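Local structure of farnesyl pyrophosphate synthase (Pseudomonas aeruginosa, 3ZOU) at residues 48-52 with 185-190; 56-60 with 277-281; 140-145 with 191-196. The protein catalyses the condensation of geranyl diphosphate with isopentenyl diphosphate to give the C15 isoprenoid farnesyl diphosphate, in a magnesium-dependent reaction. All blocks are in the same frame, centred on the assembly; numbering follows the deposited sequence.

Contact 1: residues 48-52 with 185-190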
loop_
_atom_site.group_PDB
_atom_site.type_symbol
_atom_site.label_atom_id
_atom_site.label_comp_id
_atom_site.label_asym_id
_atom_site.label_seq_id
_atom_site.Cartn_x
_atom_site.Cartn_y
_atom_site.Cartn_z
ATOM N N ARG A 48 7.536 -11.527 -12.449
ATOM C CA ARG A 48 7.570 -11.573 -11.022
ATOM C C ARG A 48 6.743 -12.697 -10.401
ATOM O O ARG A 48 7.300 -13.466 -9.601
ATOM C CB ARG A 48 7.216 -10.166 -10.491
ATOM C CG ARG A 48 8.323 -9.148 -10.771
ATOM C CD ARG A 48 7.813 -7.733 -10.693
ATOM N NE ARG A 48 8.851 -6.814 -11.187
ATOM C CZ ARG A 48 9.078 -6.611 -12.474
ATOM N NH1 ARG A 48 8.348 -7.210 -13.425
ATOM N NH2 ARG A 48 10.047 -5.817 -12.851
ATOM N N PRO A 49 5.584 -13.018 -10.991
ATOM C CA PRO A 49 4.919 -14.287 -10.659
ATOM C C PRO A 49 5.772 -15.539 -10.973
ATOM O O PRO A 49 5.831 -16.417 -10.132
ATOM C CB PRO A 49 3.676 -14.229 -11.464
ATOM C CG PRO A 49 3.294 -12.737 -11.390
ATOM C CD PRO A 49 4.612 -12.049 -11.546
ATOM N N LEU A 50 6.380 -15.521 -12.142
ATOM C CA LEU A 50 7.258 -16.666 -12.597
ATOM C C LEU A 50 8.277 -16.919 -11.493
ATOM O O LEU A 50 8.560 -18.024 -11.048
ATOM C CB LEU A 50 7.914 -16.295 -13.899
ATOM C CG LEU A 50 8.666 -17.425 -14.687
ATOM C CD1 LEU A 50 8.925 -16.960 -16.091
ATOM C CD2 LEU A 50 9.932 -17.749 -13.982
ATOM N N LEU A 51 8.913 -15.830 -11.031
ATOM C CA LEU A 51 9.934 -15.908 -10.031
ATOM C C LEU A 51 9.398 -16.505 -8.737
ATOM O O LEU A 51 10.089 -17.267 -8.059
ATOM C CB LEU A 51 10.583 -14.534 -9.794
ATOM C CG LEU A 51 11.556 -14.081 -10.897
ATOM C CD1 LEU A 51 11.878 -12.599 -10.817
ATOM C CD2 LEU A 51 12.827 -14.920 -10.888
ATOM N N ALA A 52 8.233 -16.015 -8.283
ATOM C CA ALA A 52 7.621 -16.550 -7.031
ATOM C C ALA A 52 7.343 -18.049 -7.181
ATOM O O ALA A 52 7.689 -18.798 -6.298
ATOM C CB ALA A 52 6.358 -15.775 -6.694
ATOM N N LEU A 185 11.972 -5.456 -5.847
ATOM C CA LEU A 185 10.729 -6.196 -6.071
ATOM C C LEU A 185 11.068 -7.561 -6.691
ATOM O O LEU A 185 10.336 -8.531 -6.415
ATOM C CB LEU A 185 9.745 -5.361 -6.860
ATOM C CG LEU A 185 8.391 -6.007 -7.081
ATOM C CD1 LEU A 185 7.652 -6.280 -5.814
ATOM C CD2 LEU A 185 7.525 -5.081 -7.977
ATOM N N ILE A 186 12.091 -7.613 -7.552
ATOM C CA ILE A 186 12.551 -8.921 -8.077
ATOM C C ILE A 186 12.991 -9.802 -6.929
ATOM O O ILE A 186 12.595 -11.006 -6.824
ATOM C CB ILE A 186 13.614 -8.707 -9.159
ATOM C CG1 ILE A 186 12.929 -8.180 -10.408
ATOM C CG2 ILE A 186 14.410 -9.986 -9.411
ATOM C CD1 ILE A 186 13.875 -7.562 -11.372
ATOM N N GLU A 187 13.772 -9.264 -6.029
ATOM C CA GLU A 187 14.275 -9.955 -4.865
ATOM C C GLU A 187 13.110 -10.420 -3.991
ATOM O O GLU A 187 13.044 -11.529 -3.492
ATOM C CB GLU A 187 15.359 -9.176 -4.083
ATOM C CG GLU A 187 16.606 -8.987 -4.911
ATOM C CD GLU A 187 17.390 -7.711 -4.703
ATOM O OE1 GLU A 187 17.420 -7.282 -3.540
ATOM O OE2 GLU A 187 17.984 -7.208 -5.728
ATOM N N ALA A 188 12.123 -9.560 -3.810
ATOM C CA ALA A 188 10.953 -9.914 -3.004
ATOM C C ALA A 188 10.117 -11.003 -3.623
ATOM O O ALA A 188 9.522 -11.790 -2.919
ATOM C CB ALA A 188 10.061 -8.629 -2.814
ATOM N N SER A 189 10.075 -11.027 -4.947
ATOM C CA SER A 189 9.287 -12.053 -5.645
ATOM C C SER A 189 9.899 -13.433 -5.338
ATOM O O SER A 189 9.203 -14.362 -5.002
ATOM C CB SER A 189 9.311 -11.808 -7.153
ATOM O OG SER A 189 8.651 -10.547 -7.431
ATOM N N VAL A 190 11.199 -13.516 -5.493
ATOM C CA VAL A 190 11.926 -14.745 -5.122
ATOM C C VAL A 190 11.765 -15.100 -3.611
ATOM O O VAL A 190 11.499 -16.247 -3.233
ATOM C CB VAL A 190 13.394 -14.637 -5.541
ATOM C CG1 VAL A 190 14.253 -15.714 -4.898
ATOM C CG2 VAL A 190 13.493 -14.622 -7.058
#

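Contact 2: residues 56-60 with 277-281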
loop_
_atom_site.group_PDB
_atom_site.type_symbol
_atom_site.label_atom_id
_atom_site.label_comp_id
_atom_site.label_asym_id
_atom_site.label_seq_id
_atom_site.Cartn_x
_atom_site.Cartn_y
_atom_site.Cartn_z
ATOM N N CYS A 56 9.476 -21.020 -5.156
ATOM C CA CYS A 56 8.719 -21.931 -4.335
ATOM C C CYS A 56 9.099 -23.375 -4.790
ATOM O O CYS A 56 9.480 -24.182 -3.914
ATOM C CB CYS A 56 7.263 -21.665 -4.515
ATOM S SG CYS A 56 6.180 -22.724 -3.543
ATOM N N GLU A 57 9.086 -23.647 -6.087
ATOM C CA GLU A 57 9.460 -25.010 -6.623
ATOM C C GLU A 57 10.908 -25.352 -6.351
ATOM O O GLU A 57 11.249 -26.534 -6.060
ATOM C CB GLU A 57 9.151 -25.149 -8.098
ATOM C CG GLU A 57 7.708 -25.032 -8.459
ATOM C CD GLU A 57 7.533 -25.223 -10.006
ATOM O OE1 GLU A 57 8.245 -26.024 -10.629
ATOM O OE2 GLU A 57 6.751 -24.518 -10.631
ATOM N N ALA A 58 11.787 -24.368 -6.392
ATOM C CA ALA A 58 13.207 -24.564 -6.165
ATOM C C ALA A 58 13.449 -25.170 -4.814
ATOM O O ALA A 58 14.438 -25.901 -4.611
ATOM C CB ALA A 58 13.994 -23.257 -6.296
ATOM N N LEU A 59 12.580 -24.840 -3.837
ATOM C CA LEU A 59 12.722 -25.346 -2.455
ATOM C C LEU A 59 11.805 -26.508 -2.202
ATOM O O LEU A 59 11.611 -26.866 -1.042
ATOM C CB LEU A 59 12.443 -24.241 -1.407
ATOM C CG LEU A 59 13.438 -23.066 -1.470
ATOM C CD1 LEU A 59 13.155 -22.099 -0.341
ATOM C CD2 LEU A 59 14.907 -23.406 -1.469
ATOM N N GLY A 60 11.238 -27.056 -3.273
ATOM C CA GLY A 60 10.334 -28.241 -3.204
ATOM C C GLY A 60 8.879 -27.995 -2.872
ATOM O O GLY A 60 8.143 -28.963 -2.581
ATOM N N PHE A 277 21.421 -26.541 -5.373
ATOM C CA PHE A 277 20.000 -26.726 -5.417
ATOM C C PHE A 277 19.688 -27.913 -6.326
ATOM O O PHE A 277 20.388 -28.161 -7.308
ATOM C CB PHE A 277 19.264 -25.490 -5.961
ATOM C CG PHE A 277 19.115 -24.376 -4.968
ATOM C CD1 PHE A 277 20.213 -23.689 -4.492
ATOM C CD2 PHE A 277 17.871 -24.002 -4.542
ATOM C CE1 PHE A 277 20.084 -22.631 -3.596
ATOM C CE2 PHE A 277 17.733 -22.935 -3.635
ATOM C CZ PHE A 277 18.826 -22.263 -3.179
ATOM N N PRO A 278 18.568 -28.567 -6.056
ATOM C CA PRO A 278 18.187 -29.706 -6.863
ATOM C C PRO A 278 17.674 -29.348 -8.240
ATOM O O PRO A 278 17.594 -28.157 -8.627
ATOM C CB PRO A 278 17.055 -30.338 -6.053
ATOM C CG PRO A 278 16.430 -29.213 -5.312
ATOM C CD PRO A 278 17.578 -28.302 -4.980
ATOM N N PRO A 279 17.277 -30.379 -9.021
ATOM C CA PRO A 279 16.735 -30.110 -10.329
ATOM C C PRO A 279 15.471 -29.236 -10.357
ATOM O O PRO A 279 15.147 -28.653 -11.412
ATOM C CB PRO A 279 16.425 -31.531 -10.864
ATOM C CG PRO A 279 17.555 -32.297 -10.307
ATOM C CD PRO A 279 17.572 -31.844 -8.861
ATOM N N SER A 280 14.707 -29.199 -9.267
ATOM C CA SER A 280 13.477 -28.413 -9.265
ATOM C C SER A 280 13.821 -26.883 -9.377
ATOM O O SER A 280 12.902 -26.077 -9.618
ATOM C CB SER A 280 12.632 -28.654 -8.002
ATOM O OG SER A 280 13.381 -28.333 -6.876
ATOM N N ALA A 281 15.085 -26.552 -9.189
ATOM C CA ALA A 281 15.548 -25.126 -9.410
ATOM C C ALA A 281 15.837 -24.835 -10.911
ATOM O O ALA A 281 16.285 -23.731 -11.274
ATOM C CB ALA A 281 16.758 -24.795 -8.578
HETATM O O HOH W 1 10.717 -27.300 -10.660
#

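Contact 3: residues 140-145 with 191-196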
loop_
_atom_site.group_PDB
_atom_site.type_symbol
_atom_site.label_atom_id
_atom_site.label_comp_id
_atom_site.label_asym_id
_atom_site.label_seq_id
_atom_site.Cartn_x
_atom_site.Cartn_y
_atom_site.Cartn_z
ATOM N N GLU A 140 5.994 -12.421 7.576
ATOM C CA GLU A 140 7.299 -12.220 6.947
ATOM C C GLU A 140 7.155 -11.824 5.474
ATOM O O GLU A 140 7.873 -10.927 4.980
ATOM C CB GLU A 140 8.222 -13.470 7.148
ATOM C CG GLU A 140 9.584 -13.256 6.573
ATOM C CD GLU A 140 10.454 -12.210 7.260
ATOM O OE1 GLU A 140 10.126 -11.645 8.362
ATOM O OE2 GLU A 140 11.530 -11.867 6.690
ATOM N N MET A 141 6.224 -12.443 4.794
ATOM C CA MET A 141 5.926 -12.107 3.367
ATOM C C MET A 141 5.507 -10.636 3.277
ATOM O O MET A 141 5.924 -9.909 2.398
ATOM C CB MET A 141 4.826 -13.041 2.788
ATOM C CG MET A 141 5.318 -14.470 2.659
ATOM S SD MET A 141 3.996 -15.592 2.221
ATOM C CE MET A 141 3.978 -15.348 0.494
ATOM N N LEU A 142 4.631 -10.250 4.172
ATOM C CA LEU A 142 4.110 -8.850 4.195
ATOM C C LEU A 142 5.182 -7.849 4.531
ATOM O O LEU A 142 5.279 -6.840 3.866
ATOM C CB LEU A 142 3.030 -8.745 5.233
ATOM C CG LEU A 142 1.748 -9.307 4.794
ATOM C CD1 LEU A 142 0.910 -9.919 5.928
ATOM C CD2 LEU A 142 0.938 -8.214 4.117
ATOM N N THR A 143 5.999 -8.158 5.549
ATOM C CA THR A 143 7.144 -7.333 5.887
ATOM C C THR A 143 8.024 -7.144 4.697
ATOM O O THR A 143 8.467 -6.029 4.324
ATOM C CB THR A 143 7.948 -7.995 7.018
ATOM O OG1 THR A 143 7.215 -7.842 8.207
ATOM C CG2 THR A 143 9.307 -7.341 7.204
ATOM N N ARG A 144 8.369 -8.242 4.048
ATOM C CA ARG A 144 9.337 -8.137 2.954
ATOM C C ARG A 144 8.756 -7.380 1.792
ATOM O O ARG A 144 9.423 -6.557 1.159
ATOM C CB ARG A 144 9.781 -9.534 2.535
ATOM C CG ARG A 144 10.656 -10.190 3.610
ATOM C CD ARG A 144 12.073 -9.668 3.465
ATOM N NE ARG A 144 12.987 -10.066 4.498
ATOM C CZ ARG A 144 14.311 -10.033 4.334
ATOM N NH1 ARG A 144 14.845 -9.673 3.148
ATOM N NH2 ARG A 144 15.091 -10.406 5.334
ATOM N N LEU A 145 7.487 -7.615 1.468
ATOM C CA LEU A 145 6.891 -6.907 0.346
ATOM C C LEU A 145 6.776 -5.381 0.639
ATOM O O LEU A 145 7.007 -4.570 -0.224
ATOM C CB LEU A 145 5.538 -7.457 -0.009
ATOM C CG LEU A 145 5.021 -6.864 -1.344
ATOM C CD1 LEU A 145 5.959 -7.062 -2.506
ATOM C CD2 LEU A 145 3.668 -7.449 -1.720
ATOM N N ARG A 191 11.929 -14.119 -2.727
ATOM C CA ARG A 191 11.857 -14.344 -1.309
ATOM C C ARG A 191 10.447 -14.826 -0.936
ATOM O O ARG A 191 10.303 -15.768 -0.149
ATOM C CB ARG A 191 12.202 -13.021 -0.512
ATOM C CG ARG A 191 11.980 -13.118 0.987
ATOM C CD ARG A 191 12.754 -14.213 1.669
ATOM N NE ARG A 191 14.172 -14.077 1.432
ATOM C CZ ARG A 191 15.071 -13.551 2.283
ATOM N NH1 ARG A 191 14.741 -13.213 3.511
ATOM N NH2 ARG A 191 16.341 -13.450 1.904
ATOM N N LEU A 192 9.397 -14.200 -1.476
ATOM C CA LEU A 192 8.039 -14.577 -1.120
ATOM C C LEU A 192 7.709 -15.991 -1.611
ATOM O O LEU A 192 7.042 -16.723 -0.899
ATOM C CB LEU A 192 7.054 -13.559 -1.668
ATOM C CG LEU A 192 6.648 -12.488 -0.675
ATOM C CD1 LEU A 192 7.794 -11.690 -0.117
ATOM C CD2 LEU A 192 5.616 -11.561 -1.315
ATOM N N GLY A 193 8.145 -16.306 -2.827
ATOM C CA GLY A 193 7.911 -17.689 -3.319
ATOM C C GLY A 193 8.648 -18.678 -2.450
ATOM O O GLY A 193 8.098 -19.731 -2.109
ATOM N N ALA A 194 9.862 -18.337 -2.028
ATOM C CA ALA A 194 10.659 -19.219 -1.172
ATOM C C ALA A 194 9.951 -19.403 0.160
ATOM O O ALA A 194 9.855 -20.478 0.720
ATOM C CB ALA A 194 12.054 -18.668 -0.991
ATOM N N LEU A 195 9.393 -18.312 0.719
ATOM C CA LEU A 195 8.693 -18.434 1.968
ATOM C C LEU A 195 7.452 -19.322 1.840
ATOM O O LEU A 195 7.123 -20.035 2.774
ATOM C CB LEU A 195 8.336 -16.993 2.482
ATOM C CG LEU A 195 9.506 -16.175 3.038
ATOM C CD1 LEU A 195 9.112 -14.724 3.127
ATOM C CD2 LEU A 195 9.993 -16.703 4.390
ATOM N N ALA A 196 6.755 -19.206 0.725
ATOM C CA ALA A 196 5.556 -19.929 0.428
ATOM C C ALA A 196 5.854 -21.432 0.309
ATOM O O ALA A 196 4.902 -22.197 0.449
ATOM C CB ALA A 196 4.909 -19.473 -0.876
HETATM O O HOH W 2 12.354 -13.568 4.980
#

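Contact 1: residues 48-52 with 185-190
With CG turned away from its carbonyl carbon (chi1 -70°) and the chain extended from there to NE, Arg48 runs its methylenes past Ser189 and crosses Leu185 at about a right angle. Arg48 CB comes to 3.4 Å from Ser189 OG, and farther out Arg48 CD lies 3.8 Å from Leu185 CD2. These are contacts of the aliphatic stem, a use to which a long arginine is well suited: it can cover apolar neighbours, while Leu185 CD2 and Ile186 CG1 lie obliquely beside its guanidinium. Val73 and His77 of helix 67-85 also touch the Arg48 side chain.

Ser189 faces helix 47-58 but spends its hydroxyl on its own helix. With OG set beside the backbone N (chi1 -64°), it donates to Leu185 O at 2.8 Å, and the Ser189 amide reaches the same oxygen from the opposite face of the carbonyl plane. Two donors thus grip one acceptor, and a buried hydroxyl is satisfied without help from across the interface. Serine is also small, and so is Ala52 opposite it: their CA atoms are 5.0 Å apart, and Ala52 CA makes a CA-H...O contact of 3.4 Å with Ser189 O.

Leu51 points at the partner helix and forks over it, CD1 meeting Ile186 CG2 at 3.9 Å and CD2 meeting Val190 CG2 at the same distance. Ile215 of helix 202-227 and Leu287 of helix 282-293 also pack on Leu51.

The short segments approach to 8.1 Å between axes at 36°, close packing made possible by the small Ser189 and Ala52. This is the buried centre of the all-helical isoprenoid synthase fold, where helices 47-58 and 171-196 pack near both the geranyl diphosphate site and the pocket of the bound benzoxazolone fragment, which Leu50 lines.

Contact 2: residues 56-60 with 277-281
Ser280 OG donates to Glu57 O at 2.9 Å, the direct hydrogen bond between the two segments. The hydroxyl sits between the backbone N and the carbonyl carbon of its own residue (chi1 59°) and approaches 30° out of the carbonyl plane of Glu57, while Gly60 N reaches Glu57 O from the other face at 2.8 Å. Beside this bond, Ala58 CB rests 3.9 Å from Ala281 CB; two methyl groups let the backbones come within 4.0 Å, CA to CA. Phe277 presents its ring edge to Ala58 O, and Leu59 CD2 comes obliquely to Phe277 CE2 at 3.6 Å.

A bridging water donates to Glu57 OE1 and to Ser280 O, adding an indirect link, and the other carboxylate oxygen, OE2, bonds to Tyr6 OH. Farther out, Ala207 and Leu208 of helix 202-227 pack on Phe277, and Arg285 bonds to the carbonyl oxygens of Phe277 and Pro278.

Gly60, whose positive phi suits glycine, is the C-prime residue of the Schellman motif that ends helix 47-58. A helix end turns out carbonyls that lack the usual i+4 amide, and Glu57 O is one: the Schellman amide of Gly60 and the hydroxyl of Ser280 together supply its donors, so the linker before helix 282-293 is joined to the helix terminus through the hydroxyl of Ser280 and the carbonyl oxygen of Glu57.

Contact 3: residues 140-145 with 191-196
Arg144 offers one face of its guanidinium to Arg191 NH1, which stands 3.3 Å above the plane and over its centre, the two guanidinium planes being 40° apart. Both groups are donors, so no bond joins them; the carboxylate of Glu140 beside them probably balances the two charges. Arg144 NE forms a salt bridge with Glu140 OE2 at 3.2 Å, meeting the anti side of the carboxylate 31° out of its plane. A water in the plane of the Arg191 guanidinium accepts from NH1 and donates to the same Glu140 OE2, so one oxygen holds Arg144 directly and Arg191 through the water. Arg191 bends at chi2 and chi3, which carries the group alongside Arg144 and sets NH1 over its guanidinium; its NH2 has a long, weak ion pair with Glu209.

Helices 135-149 and 171-196 run antiparallel here, 177° between the segments' directions, as neighbours in the helical bundle of a polyprenyl synthase. Long side chains such as methionine and leucine fill the 9.8 Å between the segment axes.

Beside the charged cluster, Leu192 CD1 sits 3.6 Å from Met141 O, and Leu192 CG lies 4.0 Å from Met141 CB. Met141 and Leu195 slide past each other in opposite directions, with Met141 CG 3.8 Å from Leu195 CD1. Bent at chi3, the flexible thioether chain brings Met141 CE to 3.6 Å from Leu192 O and on toward the methyl of Ala196. Leu195 CD1 also touches Glu140 CG, crossing that chain at about a right angle, an apolar use of the glutamate stem. Ala69 of helix 67-85 covers Met141 and Leu192, and Leu125 of helix 107-126 packs on Leu145 and Leu192. From the second subunit, Leu139 packs on Leu142, which points away from helix 171-196, and Ala126 on Thr143.

Contact 1 is the buried core, its centre about 5 Å from that of the chain, whereas contacts 2 and 3 are partly buried, their centres at about 20 Å and 13 Å. Contacts 1 and 2 share helix 47-58, and contacts 1 and 3 share helix 171-196. The chemistry follows the place: mostly apolar packing in contact 1, a helix end closed by a Schellman motif with a water bridge in contact 2, and apolar packing beside a charged, water-bridged cluster in contact 3. They also touch directly. Leu185 CD1 lies 3.8 Å from Leu145 CD1, joining contacts 1 and 3, while Leu59 CD1 lies 3.7 Å from Ala194 CB, joining contacts 2 and 3.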